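Local coordinates for protein adenosyl-chloride synthase (Thermotoga maritima, PDB 2ZBV) that binds adenosine and probably cleaves S-adenosyl-L-methionine with a small nucleophile such as chloride or hydroxide, at residues G3-W8 against H36-F41; E107-E112 against G149-S154. One frame throughout, in Å; residues are numbered along the deposited sequence.

Contact 1: G3-W8 against H36-F41; sequences GFLTDW and HEVEPF. With ADN (adenosine), chain D.
Asp7 sits just past the end of strand 2-6, where its side chain turns from the protein to the ligand. Its CB packs against the backbone of the facing loop, 3.3 Å from Val38 O. With chi1 at 62°, CG takes the crowded position between the backbone N and the carbonyl carbon, and the carboxylate then spreads across the ribose edge of the adenosine. OD1 accepts from O3' of the nucleoside at 2.8 Å, and OD2 accepts from O2'. OD2 is gripped a second time: Phe41 N reaches its anti lone pair at 2.9 Å in a nearly straight bond (164°), so the loop fixes the rotation of the group that reads the two ribose hydroxyls. Phe41 itself brings CE1 to 3.4 Å from C4 of the adenine, while Pro40 CB lies over one face of its ring. A water bridges Asp7 O and Val38 O.

Behind the site, His36 does the packing. Its ring edge points at the face of Phe4 in a T-shaped pair, the planes 83° apart and CE1 of His36 3.3 Å from CD2 of Phe4. On the same ring, ND1 is hydrogen-bonded to OG1 of Thr6 at 2.9 Å, and NE2 to OD2 of Asp33, so both ring nitrogens have partners in this buried setting. Thr6 OG1 also accepts from Trp8 N, closing an ST turn that leads the chain out of the strand.

Phe180 of the second subunit packs on Asp7 and Trp8; Asn182, Val242 and Leu244 of that same subunit also hydrogen-bond the nucleoside. This is an adenosine site at a subunit interface, between the SAM hydroxide adenosyltransferase N-terminal domain of this chain and the C-terminal domain of the second subunit.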
loop_
_atom_site.group_PDB
_atom_site.type_symbol
_atom_site.label_atom_id
_atom_site.label_comp_id
_atom_site.label_asym_id
_atom_site.label_seq_id
_atom_site.Cartn_x
_atom_site.Cartn_y
_atom_site.Cartn_z
ATOM N N GLY A 3 -4.959 14.247 5.489
ATOM C CA GLY A 3 -5.164 13.448 4.283
ATOM C C GLY A 3 -3.864 13.534 3.498
ATOM O O GLY A 3 -3.448 14.626 3.128
ATOM N N PHE A 4 -3.248 12.391 3.212
ATOM C CA PHE A 4 -1.933 12.335 2.559
ATOM C C PHE A 4 -1.992 11.859 1.098
ATOM O O PHE A 4 -2.450 10.748 0.817
ATOM C CB PHE A 4 -1.062 11.401 3.417
ATOM C CG PHE A 4 0.435 11.593 3.276
ATOM C CD1 PHE A 4 0.977 12.611 2.494
ATOM C CD2 PHE A 4 1.303 10.718 3.941
ATOM C CE1 PHE A 4 2.373 12.758 2.372
ATOM C CE2 PHE A 4 2.697 10.849 3.828
ATOM C CZ PHE A 4 3.229 11.876 3.037
ATOM N N LEU A 5 -1.516 12.701 0.177
ATOM C CA LEU A 5 -1.524 12.388 -1.261
ATOM C C LEU A 5 -0.172 12.729 -1.923
ATOM O O LEU A 5 0.306 13.858 -1.813
ATOM C CB LEU A 5 -2.655 13.180 -1.933
ATOM C CG LEU A 5 -2.888 13.164 -3.450
ATOM C CD1 LEU A 5 -3.070 11.744 -3.948
ATOM C CD2 LEU A 5 -4.148 13.980 -3.766
ATOM N N THR A 6 0.439 11.756 -2.606
ATOM C CA THR A 6 1.730 11.970 -3.280
ATOM C C THR A 6 1.910 11.044 -4.492
ATOM O O THR A 6 1.051 10.216 -4.796
ATOM C CB THR A 6 2.944 11.665 -2.357
ATOM O OG1 THR A 6 3.134 10.246 -2.280
ATOM C CG2 THR A 6 2.735 12.223 -0.934
ATOM N N ASP A 7 3.056 11.190 -5.157
ATOM C CA ASP A 7 3.426 10.360 -6.299
ATOM C C ASP A 7 4.697 9.602 -5.900
ATOM O O ASP A 7 5.451 9.150 -6.755
ATOM C CB ASP A 7 3.695 11.237 -7.539
ATOM C CG ASP A 7 4.865 12.212 -7.340
ATOM O OD1 ASP A 7 5.203 12.519 -6.178
ATOM O OD2 ASP A 7 5.436 12.688 -8.346
ATOM N N TRP A 8 4.919 9.453 -4.593
ATOM C CA TRP A 8 6.126 8.793 -4.096
ATOM C C TRP A 8 6.153 7.271 -4.202
ATOM O O TRP A 8 7.227 6.682 -4.270
ATOM C CB TRP A 8 6.396 9.175 -2.637
ATOM C CG TRP A 8 6.462 10.656 -2.362
ATOM C CD1 TRP A 8 6.421 11.674 -3.274
ATOM C CD2 TRP A 8 6.467 11.274 -1.073
ATOM N NE1 TRP A 8 6.384 12.887 -2.629
ATOM C CE2 TRP A 8 6.412 12.671 -1.277
ATOM C CE3 TRP A 8 6.507 10.781 0.239
ATOM C CZ2 TRP A 8 6.392 13.587 -0.214
ATOM C CZ3 TRP A 8 6.486 11.692 1.301
ATOM C CH2 TRP A 8 6.428 13.079 1.063
ATOM N N HIS A 36 -0.604 7.139 -2.755
ATOM C CA HIS A 36 0.785 7.512 -2.965
ATOM C C HIS A 36 1.219 6.974 -4.309
ATOM O O HIS A 36 2.414 6.930 -4.619
ATOM C CB HIS A 36 1.643 6.930 -1.847
ATOM C CG HIS A 36 1.373 7.551 -0.514
ATOM N ND1 HIS A 36 1.681 8.862 -0.235
ATOM C CD2 HIS A 36 0.760 7.064 0.591
ATOM C CE1 HIS A 36 1.269 9.161 0.984
ATOM N NE2 HIS A 36 0.707 8.086 1.507
ATOM N N GLU A 37 0.230 6.576 -5.107
ATOM C CA GLU A 37 0.491 6.007 -6.418
ATOM C C GLU A 37 0.123 6.889 -7.604
ATOM O O GLU A 37 -0.127 6.377 -8.695
ATOM C CB GLU A 37 -0.225 4.662 -6.561
ATOM C CG GLU A 37 0.097 3.652 -5.471
ATOM C CD GLU A 37 1.582 3.420 -5.309
ATOM O OE1 GLU A 37 2.277 3.279 -6.337
ATOM O OE2 GLU A 37 2.056 3.368 -4.154
ATOM N N VAL A 38 0.054 8.200 -7.403
ATOM C CA VAL A 38 -0.217 9.083 -8.531
ATOM C C VAL A 38 0.993 8.856 -9.427
ATOM O O VAL A 38 2.107 8.740 -8.923
ATOM C CB VAL A 38 -0.221 10.576 -8.125
ATOM C CG1 VAL A 38 -0.293 11.447 -9.381
ATOM C CG2 VAL A 38 -1.394 10.870 -7.201
ATOM N N GLU A 39 0.795 8.781 -10.738
ATOM C CA GLU A 39 1.928 8.562 -11.628
ATOM C C GLU A 39 2.930 9.684 -11.428
ATOM O O GLU A 39 2.550 10.836 -11.213
ATOM C CB GLU A 39 1.480 8.520 -13.095
ATOM C CG GLU A 39 0.377 7.505 -13.369
ATOM C CD GLU A 39 -1.006 8.047 -13.044
ATOM O OE1 GLU A 39 -1.581 8.751 -13.903
ATOM O OE2 GLU A 39 -1.513 7.787 -11.933
ATOM N N PRO A 40 4.229 9.360 -11.486
ATOM C CA PRO A 40 5.282 10.360 -11.307
ATOM C C PRO A 40 5.014 11.712 -11.980
ATOM O O PRO A 40 4.694 11.775 -13.165
ATOM C CB PRO A 40 6.513 9.663 -11.878
ATOM C CG PRO A 40 6.279 8.231 -11.481
ATOM C CD PRO A 40 4.803 8.037 -11.801
ATOM N N PHE A 41 5.144 12.778 -11.195
ATOM C CA PHE A 41 4.968 14.156 -11.650
ATOM C C PHE A 41 3.597 14.516 -12.207
ATOM O O PHE A 41 3.407 15.636 -12.688
ATOM C CB PHE A 41 6.022 14.505 -12.720
ATOM C CG PHE A 41 7.277 13.661 -12.656
ATOM C CD1 PHE A 41 8.013 13.560 -11.481
ATOM C CD2 PHE A 41 7.704 12.946 -13.775
ATOM C CE1 PHE A 41 9.150 12.759 -11.421
ATOM C CE2 PHE A 41 8.847 12.142 -13.727
ATOM C CZ PHE A 41 9.570 12.049 -12.544
HETATM O "O5'" ADN D . 10.399 15.883 -3.165
HETATM C "C5'" ADN D . 9.437 14.930 -3.632
HETATM C "C4'" ADN D . 9.122 15.204 -5.100
HETATM O "O4'" ADN D . 10.298 15.055 -5.953
HETATM C "C3'" ADN D . 8.064 14.236 -5.681
HETATM O "O3'" ADN D . 6.749 14.764 -5.513
HETATM C "C2'" ADN D . 8.495 14.094 -7.157
HETATM O "O2'" ADN D . 7.486 14.566 -8.050
HETATM C "C1'" ADN D . 9.784 14.902 -7.292
HETATM N N9 ADN D . 10.748 14.175 -8.138
HETATM C C8 ADN D . 11.383 12.993 -7.817
HETATM N N7 ADN D . 12.162 12.621 -8.786
HETATM C C5 ADN D . 12.086 13.523 -9.789
HETATM C C6 ADN D . 12.689 13.648 -11.072
HETATM N N6 ADN D . 13.588 12.692 -11.527
HETATM N N1 ADN D . 12.366 14.718 -11.833
HETATM C C2 ADN D . 11.497 15.658 -11.409
HETATM N N3 ADN D . 10.910 15.577 -10.211
HETATM C C4 ADN D . 11.172 14.541 -9.383
HETATM O O HOH W 1 4.338 7.512 -8.503
#

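Contact 2: E107-E112 against G149-S154; sequences EIREIE and GDRLLS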
loop_
_atom_site.group_PDB
_atom_site.type_symbol
_atom_site.label_atom_id
_atom_site.label_comp_id
_atom_site.label_asym_id
_atom_site.label_seq_id
_atom_site.Cartn_x
_atom_site.Cartn_y
_atom_site.Cartn_z
ATOM N N GLU A 107 -8.160 31.860 1.583
ATOM C CA GLU A 107 -6.883 32.478 1.917
ATOM C C GLU A 107 -5.712 31.607 1.483
ATOM O O GLU A 107 -5.797 30.380 1.547
ATOM C CB GLU A 107 -6.819 32.688 3.428
ATOM C CG GLU A 107 -5.558 33.328 3.956
ATOM C CD GLU A 107 -5.590 33.454 5.470
ATOM O OE1 GLU A 107 -6.621 33.918 6.004
ATOM O OE2 GLU A 107 -4.594 33.093 6.130
ATOM N N ILE A 108 -4.627 32.251 1.052
ATOM C CA ILE A 108 -3.417 31.550 0.632
ATOM C C ILE A 108 -2.203 32.154 1.346
ATOM O O ILE A 108 -2.030 33.374 1.372
ATOM C CB ILE A 108 -3.165 31.679 -0.879
ATOM C CG1 ILE A 108 -4.423 31.328 -1.669
ATOM C CG2 ILE A 108 -2.033 30.745 -1.286
ATOM C CD1 ILE A 108 -4.283 31.608 -3.159
ATOM N N ARG A 109 -1.369 31.291 1.914
ATOM C CA ARG A 109 -0.167 31.709 2.632
ATOM C C ARG A 109 1.067 31.065 2.010
ATOM O O ARG A 109 1.010 29.930 1.529
ATOM C CB ARG A 109 -0.228 31.245 4.088
ATOM C CG ARG A 109 -1.365 31.810 4.898
ATOM C CD ARG A 109 -0.979 33.151 5.450
ATOM N NE ARG A 109 -2.119 33.838 6.033
ATOM C CZ ARG A 109 -2.046 35.032 6.608
ATOM N NH1 ARG A 109 -0.881 35.659 6.678
ATOM N NH2 ARG A 109 -3.139 35.605 7.088
ATOM N N GLU A 110 2.182 31.787 2.009
ATOM C CA GLU A 110 3.408 31.201 1.512
ATOM C C GLU A 110 4.087 30.670 2.766
ATOM O O GLU A 110 4.027 31.297 3.827
ATOM C CB GLU A 110 4.294 32.238 0.822
ATOM C CG GLU A 110 5.694 31.704 0.515
ATOM C CD GLU A 110 6.440 32.544 -0.500
ATOM O OE1 GLU A 110 6.095 33.736 -0.658
ATOM O OE2 GLU A 110 7.382 32.011 -1.134
ATOM N N ILE A 111 4.694 29.498 2.664
ATOM C CA ILE A 111 5.374 28.910 3.800
ATOM C C ILE A 111 6.721 29.621 3.947
ATOM O O ILE A 111 7.645 29.388 3.169
ATOM C CB ILE A 111 5.579 27.389 3.584
ATOM C CG1 ILE A 111 4.208 26.703 3.447
ATOM C CG2 ILE A 111 6.371 26.790 4.739
ATOM C CD1 ILE A 111 4.267 25.210 3.167
ATOM N N GLU A 112 6.818 30.500 4.940
ATOM C CA GLU A 112 8.042 31.259 5.173
ATOM C C GLU A 112 8.595 31.058 6.575
ATOM O O GLU A 112 9.774 31.300 6.821
ATOM C CB GLU A 112 7.778 32.748 4.954
ATOM C CG GLU A 112 7.198 33.088 3.595
ATOM C CD GLU A 112 6.852 34.560 3.473
ATOM O OE1 GLU A 112 6.052 35.052 4.296
ATOM O OE2 GLU A 112 7.378 35.227 2.558
ATOM N N GLY A 149 3.128 32.121 7.231
ATOM C CA GLY A 149 3.809 33.161 6.477
ATOM C C GLY A 149 2.855 34.224 5.962
ATOM O O GLY A 149 1.708 34.303 6.405
ATOM N N ASP A 150 3.320 35.042 5.020
ATOM C CA ASP A 150 2.492 36.109 4.464
ATOM C C ASP A 150 1.488 35.587 3.444
ATOM O O ASP A 150 1.691 34.525 2.843
ATOM C CB ASP A 150 3.366 37.165 3.782
ATOM C CG ASP A 150 4.564 37.566 4.619
ATOM O OD1 ASP A 150 4.405 37.726 5.851
ATOM O OD2 ASP A 150 5.665 37.728 4.042
ATOM N N ARG A 151 0.413 36.344 3.246
ATOM C CA ARG A 151 -0.618 35.981 2.279
ATOM C C ARG A 151 -0.129 36.179 0.851
ATOM O O ARG A 151 0.798 36.946 0.598
ATOM C CB ARG A 151 -1.872 36.845 2.452
ATOM C CG ARG A 151 -2.654 36.644 3.729
ATOM C CD ARG A 151 -4.041 37.250 3.568
ATOM N NE ARG A 151 -4.834 37.175 4.789
ATOM C CZ ARG A 151 -4.734 38.034 5.801
ATOM N NH1 ARG A 151 -3.873 39.043 5.737
ATOM N NH2 ARG A 151 -5.499 37.884 6.875
ATOM N N LEU A 152 -0.772 35.482 -0.077
ATOM C CA LEU A 152 -0.469 35.590 -1.495
ATOM C C LEU A 152 -1.811 35.941 -2.113
ATOM O O LEU A 152 -2.853 35.587 -1.566
ATOM C CB LEU A 152 0.039 34.254 -2.044
ATOM C CG LEU A 152 1.422 33.807 -1.564
ATOM C CD1 LEU A 152 1.633 32.336 -1.884
ATOM C CD2 LEU A 152 2.488 34.673 -2.233
ATOM N N LEU A 153 -1.805 36.633 -3.243
ATOM C CA LEU A 153 -3.064 37.016 -3.866
ATOM C C LEU A 153 -3.399 36.132 -5.058
ATOM O O LEU A 153 -4.517 36.171 -5.580
ATOM C CB LEU A 153 -3.008 38.485 -4.294
ATOM C CG LEU A 153 -2.615 39.462 -3.179
ATOM C CD1 LEU A 153 -2.626 40.880 -3.726
ATOM C CD2 LEU A 153 -3.580 39.331 -1.994
ATOM N N SER A 154 -2.429 35.332 -5.486
ATOM C CA SER A 154 -2.642 34.442 -6.612
ATOM C C SER A 154 -1.934 33.112 -6.401
ATOM O O SER A 154 -1.144 32.946 -5.467
ATOM C CB SER A 154 -2.146 35.086 -7.909
ATOM O OG SER A 154 -0.744 35.288 -7.869
HETATM O O HOH W 2 -4.713 35.078 0.497
#
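The guanidinium of Arg109 has the aliphatic part of Arg151 over one face, CG of Arg151 standing 3.3 Å above its plane and over its centre. At its edges it meets oxygens: Glu107 OE2 lies in the plane, 2.6 Å from NE of Arg109 in a salt bridge, and Gly149 O takes the bond from NH1 at 2.9 Å. The guanidinium of Arg151 in turn has NH2 of Arg109 over one face, the two planes 42° apart. The side chains run side by side and point the same way, so like charges come close; Glu107 lies beside both and would probably soften the repulsion, although its bridge to Arg151 NE is long. Arg109 gets there through a bend at chi2 (-85°), which turns a chain that starts away from the loop back over it. An alanine here removes the guanidinium that bonds Glu107 and Gly149 O and lies against Arg151 CG, and would probably leave the loop less firmly held along the strand.

Alongside these charges the backbones pair. Leu152 N donates to Ile108 O, and Glu110 N to Asp150 O at 2.9 Å, nearly along the C=O axis, flanking the bridge between Arg109 and Arg151. A water links Ile108 N with Leu152 O. Leu152 packs CD1 on Glu110 CB, 3.8 Å away. At the far end Asp150 N donates to Glu112 OE1 at 2.8 Å, and Gly149 CA lies against Glu110 O, where a CB would clash.

Strand 105-110 pairs on its other side with strand 77-82; the arrangement is an isolated beta bridge, by which the loop after helix 127-140 lines the edge strand of the mixed sheet.

Both contacts set a loop against a strand of the six-stranded mixed sheet, but they share no strand. Contact 1 is buried, on strand 2-6 next to the outermost strand 31-33, and takes in residues of the nucleoside pocket with a second subunit close by. Contact 2 is a surface contact on the other outermost strand, 105-110, away from the adenosine pockets and untouched by other chains of the assembly. The centres of contact 1 and contact 2 are 24 Å apart. The chemistry follows the place: a T-shaped ring pair, a histidine-threonine hydrogen bond and a carboxylate divided between ligand and loop in contact 1, against backbone pairing and a salt-bridge network with crowded arginines in contact 2.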